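PDB 4Q0Z: DNA repair protein RAD2 from Saccharomyces cerevisiae, which cuts single-stranded DNA as a magnesium-dependent endonuclease and makes the incision needed for excision repair of DNA damaged by UV light, bulky adducts or cross-linking agents. Local coordinates for residues D186-D191 with T201-N206; S52-F57 with I151-E156. All coordinates share one frame; numbering follows the deposited sequence.

How the contacts relate
Contact 1 lies in the core of the nuclease fold, its centre about 10 Å from the centre of the chain, and pairs two strands of the I-domain within the central mixed sheet. Contact 2 is also buried but its centre lies farther out, about 20 Å from the centre of the chain, where helix 52-66 of the N-domain packs on helix 148-161 of the I-domain. The two share no element and do not touch. Backbone hydrogen bonds, one bond to an aspartate side chain and two waters hold contact 1, whose end approaches the metal site and the DNA. Contact 2 relies on side chains alone: a valine against the face of a phenylalanine ring and one histidine-glutamate bond.

Contact 1: D186-D191 with T201-N206; sequences DGIITD and TKIYKN
I188 bonds to the neighbouring strand through both its backbone N and its O: I188 N donates to K202 O at 2.9 Å, and I188 O accepts Y204 N at 2.7 Å, both bonds nearly straight. In this parallel pattern one residue reaches the two flanking its partner, here I203. I203 CA adds a CA-H...O contact to the same I188 O. The next rung is slack, T190 N meeting Y204 O at 3.5 Å in a weak bond. A water lies 2.7 Å from Y204 O and within hydrogen-bonding distance of D191 OD1, though it may not donate to both at once. That carboxylate oxygen also takes N206 N, at 2.8 Å, tying together the chain just past each strand. At the other end, a second water bridges D186 O and Y204 OH, while Y204 CE1 lies 4.0 Å from G187 CA. On the opposite face, I188 and I203 lie side by side; with CG1 of I203 beside its backbone N (chi1 -59°) and chi2 bent likewise, CD1 turns back to 3.7 Å from I188 CB. K205 NZ donates to N206 OD1 and also pairs with a phosphate of the bound DNA. T190 OG1 bonds to OD2 of D29 and to D192 N, both residues that probably bind magnesium, so the turn after strand 187-189 adjoins the probable metal site. The strands form a beta-alpha-beta unit with helix 194-197, whose V195 and F196 pack on I203. Strand 187-189 pairs onward with strand 25-29, strand 203-205 with strand 213-217, and C176 and L180 of helix 172-181 cover I188.

Contact 2: S52-F57 with I151-E156; sequences SHITGF and IKEVQE
Helices 52-57 and 151-156 run in roughly the same direction, their axes 9.6 Å apart and inclined by 29°, with I54 and V154 making the nearest CA pair at 6.2 Å. V154 carries most of the apolar packing. Its CB sits over the centre of the F57 ring, 3.8 Å from the centroid and almost on the ring normal, a CH-pi contact. The two methyls spread over different parts of that face: CG1 lies 3.7 Å from F57 CD1, whereas CG2 is nearest F57 CZ. CG1 also reaches the edge of the imidazole, 3.5 Å from H53 CD2, and so touches both rings. Beside it, H53 NE2 donates to E153 OE2 at 2.8 Å, with the N-H...O angle 167°. The carboxylate oxygen lies almost in the imidazole plane, and the two flat groups are turned 25° apart. An extended E153 chain brings the acid across to the ring; I54 CG1 lies over one imidazole face, near its rim. I34 of helix 33-40 packs on H53 and F57, and Q346 of helix 336-347 on I54 and E153. The hydrogen bond gives a buried N-H an acceptor, probably a charged carboxylate, at the boundary of N- and I-domains. Together with V154 and I54 against the ring, it would hold the imidazole's rotation, and the carboxylate would probably favour a protonated imidazole.

Contact 1: D186-D191 with T201-N206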
ATOM      1  N   ASP A 186      -1.723  39.326  10.027  1.00  5.62           N
ATOM      2  CA  ASP A 186      -0.416  38.917  10.537  1.00 10.01           C
ATOM      3  C   ASP A 186      -0.126  37.459  10.252  1.00 18.13           C
ATOM      4  O   ASP A 186       1.011  37.016  10.350  1.00 23.65           O
ATOM      5  CB  ASP A 186      -0.344  39.128  12.042  1.00 10.06           C
ATOM      6  CG  ASP A 186      -0.701  40.537  12.439  1.00 19.30           C
ATOM      7  OD1 ASP A 186       0.047  41.450  12.056  1.00 19.39           O
ATOM      8  OD2 ASP A 186      -1.733  40.732  13.114  1.00 19.80           O
ATOM      9  N   GLY A 187      -1.172  36.723   9.905  1.00 14.53           N
ATOM     10  CA  GLY A 187      -1.082  35.301   9.682  1.00 12.60           C
ATOM     11  C   GLY A 187      -2.270  34.792   8.889  1.00 14.20           C
ATOM     12  O   GLY A 187      -3.278  35.482   8.721  1.00 17.04           O
ATOM     13  N   ILE A 188      -2.147  33.572   8.393  1.00 15.11           N
ATOM     14  CA  ILE A 188      -3.208  32.969   7.607  1.00 14.02           C
ATOM     15  C   ILE A 188      -3.662  31.671   8.269  1.00 14.31           C
ATOM     16  O   ILE A 188      -2.843  30.796   8.554  1.00 14.66           O
ATOM     17  CB  ILE A 188      -2.729  32.684   6.167  1.00  6.36           C
ATOM     18  CG1 ILE A 188      -2.354  34.001   5.476  1.00  3.71           C
ATOM     19  CG2 ILE A 188      -3.789  31.902   5.390  1.00  8.77           C
ATOM     20  CD1 ILE A 188      -1.715  33.822   4.107  1.00 11.47           C
ATOM     21  N   ILE A 189      -4.965  31.572   8.527  1.00 13.54           N
ATOM     22  CA  ILE A 189      -5.597  30.335   8.965  1.00  8.07           C
ATOM     23  C   ILE A 189      -6.266  29.589   7.788  1.00 19.62           C
ATOM     24  O   ILE A 189      -7.279  30.049   7.217  1.00 11.72           O
ATOM     25  CB  ILE A 189      -6.633  30.597  10.088  1.00 10.95           C
ATOM     26  CG1 ILE A 189      -5.916  31.058  11.359  1.00 12.22           C
ATOM     27  CG2 ILE A 189      -7.441  29.334  10.371  1.00  5.47           C
ATOM     28  CD1 ILE A 189      -6.808  31.592  12.441  1.00 10.65           C
ATOM     29  N   THR A 190      -5.678  28.443   7.445  1.00  9.30           N
ATOM     30  CA  THR A 190      -6.138  27.578   6.373  1.00  9.88           C
ATOM     31  C   THR A 190      -5.530  26.198   6.530  1.00 14.02           C
ATOM     32  O   THR A 190      -4.468  26.028   7.144  1.00  9.52           O
ATOM     33  CB  THR A 190      -5.719  28.081   4.958  1.00  9.94           C
ATOM     34  OG1 THR A 190      -6.263  27.211   3.962  1.00 11.68           O
ATOM     35  CG2 THR A 190      -4.213  28.091   4.793  1.00 12.34           C
ATOM     36  N   ASP A 191      -6.208  25.215   5.956  1.00 12.64           N
ATOM     37  CA  ASP A 191      -5.702  23.852   5.896  1.00 12.81           C
ATOM     38  C   ASP A 191      -5.358  23.474   4.450  1.00 10.73           C
ATOM     39  O   ASP A 191      -4.964  22.344   4.177  1.00 13.33           O
ATOM     40  CB  ASP A 191      -6.738  22.867   6.452  1.00 11.82           C
ATOM     41  CG  ASP A 191      -7.043  23.075   7.944  1.00 11.32           C
ATOM     42  OD1 ASP A 191      -6.144  23.409   8.727  1.00 15.86           O
ATOM     43  OD2 ASP A 191      -8.213  22.885   8.339  1.00 42.40           O
ATOM     44  N   THR A 201       2.465  32.479   3.266  1.00  7.74           N
ATOM     45  CA  THR A 201       3.380  32.032   4.297  1.00 10.75           C
ATOM     46  C   THR A 201       2.701  32.302   5.634  1.00 12.86           C
ATOM     47  O   THR A 201       1.589  32.828   5.647  1.00 11.72           O
ATOM     48  CB  THR A 201       4.756  32.744   4.181  1.00 11.38           C
ATOM     49  OG1 THR A 201       5.630  32.265   5.208  1.00 17.65           O
ATOM     50  CG2 THR A 201       4.611  34.302   4.245  1.00  6.18           C
ATOM     51  N   LYS A 202       3.357  31.943   6.736  1.00 11.17           N
ATOM     52  CA  LYS A 202       2.810  32.138   8.079  1.00 14.29           C
ATOM     53  C   LYS A 202       1.413  31.520   8.175  1.00 16.57           C
ATOM     54  O   LYS A 202       0.407  32.191   8.410  1.00 11.93           O
ATOM     55  CB  LYS A 202       2.785  33.614   8.442  1.00 12.93           C
ATOM     56  CG  LYS A 202       4.153  34.243   8.503  1.00 11.04           C
ATOM     57  CD  LYS A 202       4.037  35.714   8.905  1.00 22.10           C
ATOM     58  CE  LYS A 202       5.353  36.245   9.475  1.00 21.78           C
ATOM     59  NZ  LYS A 202       5.547  37.715   9.245  1.00 30.83           N
ATOM     60  N   ILE A 203       1.394  30.214   7.974  1.00 14.82           N
ATOM     61  CA  ILE A 203       0.198  29.448   7.838  1.00  6.04           C
ATOM     62  C   ILE A 203      -0.039  28.780   9.159  1.00 15.14           C
ATOM     63  O   ILE A 203       0.880  28.200   9.743  1.00 14.52           O
ATOM     64  CB  ILE A 203       0.387  28.380   6.747  1.00 14.37           C
ATOM     65  CG1 ILE A 203       0.740  29.061   5.426  1.00 11.96           C
ATOM     66  CG2 ILE A 203      -0.854  27.552   6.583  1.00 10.37           C
ATOM     67  CD1 ILE A 203      -0.259  30.146   5.065  1.00 14.00           C
ATOM     68  N   TYR A 204      -1.273  28.887   9.643  1.00 14.76           N
ATOM     69  CA  TYR A 204      -1.669  28.217  10.864  1.00 12.68           C
ATOM     70  C   TYR A 204      -2.651  27.107  10.524  1.00 12.97           C
ATOM     71  O   TYR A 204      -3.792  27.361  10.144  1.00 16.85           O
ATOM     72  CB  TYR A 204      -2.269  29.219  11.828  1.00 11.04           C
ATOM     73  CG  TYR A 204      -1.269  30.226  12.336  1.00 14.76           C
ATOM     74  CD1 TYR A 204      -0.935  31.359  11.582  1.00 13.51           C
ATOM     75  CD2 TYR A 204      -0.651  30.048  13.576  1.00 15.18           C
ATOM     76  CE1 TYR A 204      -0.009  32.292  12.054  1.00  7.35           C
ATOM     77  CE2 TYR A 204       0.277  30.961  14.051  1.00 13.21           C
ATOM     78  CZ  TYR A 204       0.583  32.083  13.293  1.00 12.53           C
ATOM     79  OH  TYR A 204       1.490  32.976  13.785  1.00 17.13           O
ATOM     80  N   LYS A 205      -2.185  25.873  10.668  1.00 12.00           N
ATOM     81  CA  LYS A 205      -2.881  24.694  10.180  1.00 11.14           C
ATOM     82  C   LYS A 205      -3.524  23.930  11.323  1.00 13.97           C
ATOM     83  O   LYS A 205      -2.970  23.890  12.413  1.00 12.91           O
ATOM     84  CB  LYS A 205      -1.881  23.806   9.431  1.00  9.43           C
ATOM     85  CG  LYS A 205      -2.299  22.359   9.234  1.00 18.56           C
ATOM     86  CD  LYS A 205      -2.308  21.978   7.776  1.00 17.78           C
ATOM     87  CE  LYS A 205      -2.143  20.478   7.610  1.00 24.55           C
ATOM     88  NZ  LYS A 205      -2.888  19.680   8.607  1.00 19.85           N
ATOM     89  N   ASN A 206      -4.676  23.314  11.052  1.00  7.00           N
ATOM     90  CA  ASN A 206      -5.476  22.603  12.058  1.00 12.09           C
ATOM     91  C   ASN A 206      -5.996  23.485  13.198  1.00 18.85           C
ATOM     92  O   ASN A 206      -6.106  23.030  14.340  1.00 14.47           O
ATOM     93  CB  ASN A 206      -4.724  21.410  12.651  1.00 18.26           C
ATOM     94  CG  ASN A 206      -4.200  20.453  11.595  1.00 24.33           C
ATOM     95  OD1 ASN A 206      -4.677  20.415  10.465  1.00 25.89           O
ATOM     96  ND2 ASN A 206      -3.218  19.662  11.975  1.00 17.81           N
TER
HETATM   97  O   HOH W   1       2.315  34.835  11.880  1.00 29.59           O
HETATM   98  O   HOH W   2      -6.001  25.852  10.221  1.00 10.90           O

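Contact 2: S52-F57 with I151-E156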
ATOM      1  N   SER A  52     -26.323  23.083  10.094  1.00 26.32           N
ATOM      2  CA  SER A  52     -25.012  22.786  10.680  1.00 32.17           C
ATOM      3  C   SER A  52     -24.002  23.896  10.380  1.00 24.81           C
ATOM      4  O   SER A  52     -23.069  24.114  11.141  1.00 28.68           O
ATOM      5  CB  SER A  52     -24.468  21.432  10.207  1.00 28.84           C
ATOM      6  OG  SER A  52     -24.300  21.414   8.804  1.00 31.37           O
ATOM      7  N   HIS A  53     -24.199  24.591   9.266  1.00 22.88           N
ATOM      8  CA  HIS A  53     -23.366  25.724   8.921  1.00 26.21           C
ATOM      9  C   HIS A  53     -23.431  26.812   9.997  1.00 30.78           C
ATOM     10  O   HIS A  53     -22.412  27.409  10.341  1.00 29.95           O
ATOM     11  CB  HIS A  53     -23.717  26.274   7.528  1.00 20.52           C
ATOM     12  CG  HIS A  53     -25.111  26.805   7.405  1.00 30.31           C
ATOM     13  ND1 HIS A  53     -26.229  26.050   7.696  1.00 38.80           N
ATOM     14  CD2 HIS A  53     -25.569  28.011   6.989  1.00 30.44           C
ATOM     15  CE1 HIS A  53     -27.314  26.774   7.478  1.00 35.90           C
ATOM     16  NE2 HIS A  53     -26.941  27.967   7.045  1.00 27.14           N
ATOM     17  N   ILE A  54     -24.612  27.051  10.552  1.00 23.73           N
ATOM     18  CA  ILE A  54     -24.734  28.042  11.615  1.00 20.67           C
ATOM     19  C   ILE A  54     -24.079  27.549  12.904  1.00 24.97           C
ATOM     20  O   ILE A  54     -23.292  28.258  13.527  1.00 18.89           O
ATOM     21  CB  ILE A  54     -26.193  28.465  11.818  1.00 26.75           C
ATOM     22  CG1 ILE A  54     -26.621  29.318  10.629  1.00 19.21           C
ATOM     23  CG2 ILE A  54     -26.372  29.256  13.123  1.00 13.07           C
ATOM     24  CD1 ILE A  54     -28.093  29.340  10.416  1.00 42.61           C
ATOM     25  N   THR A  55     -24.380  26.319  13.279  1.00 19.77           N
ATOM     26  CA  THR A  55     -23.739  25.678  14.421  1.00 18.70           C
ATOM     27  C   THR A  55     -22.212  25.614  14.265  1.00 22.60           C
ATOM     28  O   THR A  55     -21.459  25.865  15.205  1.00 27.46           O
ATOM     29  CB  THR A  55     -24.261  24.240  14.561  1.00 17.22           C
ATOM     30  OG1 THR A  55     -25.658  24.281  14.851  1.00 30.93           O
ATOM     31  CG2 THR A  55     -23.559  23.523  15.688  1.00 19.89           C
ATOM     32  N   GLY A  56     -21.758  25.262  13.070  1.00 15.54           N
ATOM     33  CA  GLY A  56     -20.340  25.138  12.810  1.00 17.94           C
ATOM     34  C   GLY A  56     -19.602  26.465  12.841  1.00 14.83           C
ATOM     35  O   GLY A  56     -18.631  26.623  13.574  1.00 11.96           O
ATOM     36  N   PHE A  57     -20.075  27.425  12.057  1.00 19.74           N
ATOM     37  CA  PHE A  57     -19.509  28.767  12.109  1.00 15.84           C
ATOM     38  C   PHE A  57     -19.520  29.333  13.523  1.00 18.97           C
ATOM     39  O   PHE A  57     -18.531  29.923  13.975  1.00 34.36           O
ATOM     40  CB  PHE A  57     -20.200  29.699  11.124  1.00 19.76           C
ATOM     41  CG  PHE A  57     -19.585  29.685   9.756  1.00 18.03           C
ATOM     42  CD1 PHE A  57     -19.824  28.635   8.884  1.00 23.54           C
ATOM     43  CD2 PHE A  57     -18.759  30.713   9.345  1.00 10.89           C
ATOM     44  CE1 PHE A  57     -19.259  28.613   7.631  1.00 16.51           C
ATOM     45  CE2 PHE A  57     -18.189  30.696   8.087  1.00 17.43           C
ATOM     46  CZ  PHE A  57     -18.444  29.647   7.226  1.00 14.87           C
ATOM     47  N   ILE A 151     -24.707  30.814   2.624  1.00 21.64           N
ATOM     48  CA  ILE A 151     -23.651  31.811   2.614  1.00 16.06           C
ATOM     49  C   ILE A 151     -24.112  33.097   3.317  1.00 31.03           C
ATOM     50  O   ILE A 151     -23.436  33.573   4.244  1.00 20.44           O
ATOM     51  CB  ILE A 151     -23.158  32.075   1.183  1.00 17.66           C
ATOM     52  CG1 ILE A 151     -22.501  30.795   0.628  1.00 25.22           C
ATOM     53  CG2 ILE A 151     -22.186  33.239   1.159  1.00 15.76           C
ATOM     54  CD1 ILE A 151     -22.282  30.753  -0.902  1.00  8.23           C
ATOM     55  N   LYS A 152     -25.279  33.612   2.914  1.00 19.91           N
ATOM     56  CA  LYS A 152     -25.847  34.846   3.481  1.00 33.81           C
ATOM     57  C   LYS A 152     -26.048  34.742   4.976  1.00 24.51           C
ATOM     58  O   LYS A 152     -25.844  35.700   5.716  1.00 18.86           O
ATOM     59  CB  LYS A 152     -27.199  35.185   2.838  1.00 28.96           C
ATOM     60  CG  LYS A 152     -27.089  35.871   1.491  1.00 39.68           C
ATOM     61  CD  LYS A 152     -28.438  35.955   0.793  1.00 44.64           C
ATOM     62  CE  LYS A 152     -28.255  36.411  -0.646  1.00 47.22           C
ATOM     63  NZ  LYS A 152     -29.503  36.304  -1.443  1.00 50.55           N
ATOM     64  N   GLU A 153     -26.449  33.562   5.414  1.00 21.95           N
ATOM     65  CA  GLU A 153     -26.667  33.332   6.820  1.00 18.64           C
ATOM     66  C   GLU A 153     -25.370  33.388   7.618  1.00 29.74           C
ATOM     67  O   GLU A 153     -25.316  34.047   8.656  1.00 25.40           O
ATOM     68  CB  GLU A 153     -27.417  32.018   7.022  1.00 19.82           C
ATOM     69  CG  GLU A 153     -28.886  32.123   6.545  1.00 25.98           C
ATOM     70  CD  GLU A 153     -29.605  30.781   6.453  1.00 31.64           C
ATOM     71  OE1 GLU A 153     -30.854  30.772   6.501  1.00 37.94           O
ATOM     72  OE2 GLU A 153     -28.927  29.738   6.326  1.00 45.27           O
ATOM     73  N   VAL A 154     -24.310  32.741   7.138  1.00 16.44           N
ATOM     74  CA  VAL A 154     -23.104  32.729   7.948  1.00 19.94           C
ATOM     75  C   VAL A 154     -22.434  34.093   7.903  1.00 16.58           C
ATOM     76  O   VAL A 154     -21.795  34.503   8.860  1.00 17.39           O
ATOM     77  CB  VAL A 154     -22.150  31.574   7.602  1.00 23.51           C
ATOM     78  CG1 VAL A 154     -22.919  30.276   7.598  1.00 19.23           C
ATOM     79  CG2 VAL A 154     -21.473  31.800   6.263  1.00 16.58           C
ATOM     80  N   GLN A 155     -22.632  34.814   6.804  1.00 15.30           N
ATOM     81  CA  GLN A 155     -22.172  36.193   6.721  1.00 16.69           C
ATOM     82  C   GLN A 155     -22.936  37.142   7.668  1.00 18.58           C
ATOM     83  O   GLN A 155     -22.336  38.015   8.284  1.00 21.46           O
ATOM     84  CB  GLN A 155     -22.172  36.672   5.267  1.00 18.13           C
ATOM     85  CG  GLN A 155     -21.114  35.920   4.481  1.00 17.25           C
ATOM     86  CD  GLN A 155     -21.047  36.240   3.006  1.00 27.44           C
ATOM     87  OE1 GLN A 155     -21.918  36.908   2.455  1.00 24.18           O
ATOM     88  NE2 GLN A 155     -19.992  35.746   2.347  1.00 23.62           N
ATOM     89  N   GLU A 156     -24.242  36.944   7.824  1.00 17.29           N
ATOM     90  CA  GLU A 156     -25.001  37.765   8.761  1.00 26.14           C
ATOM     91  C   GLU A 156     -24.505  37.457  10.172  1.00 29.21           C
ATOM     92  O   GLU A 156     -24.424  38.345  11.038  1.00 27.21           O
ATOM     93  CB  GLU A 156     -26.514  37.519   8.620  1.00 19.07           C
ATOM     94  CG  GLU A 156     -27.397  38.197   9.680  1.00 23.87           C
ATOM     95  CD  GLU A 156     -27.450  39.713   9.545  1.00 24.41           C
ATOM     96  OE1 GLU A 156     -27.259  40.236   8.426  1.00 26.63           O
ATOM     97  OE2 GLU A 156     -27.680  40.387  10.570  1.00 41.55           O
TER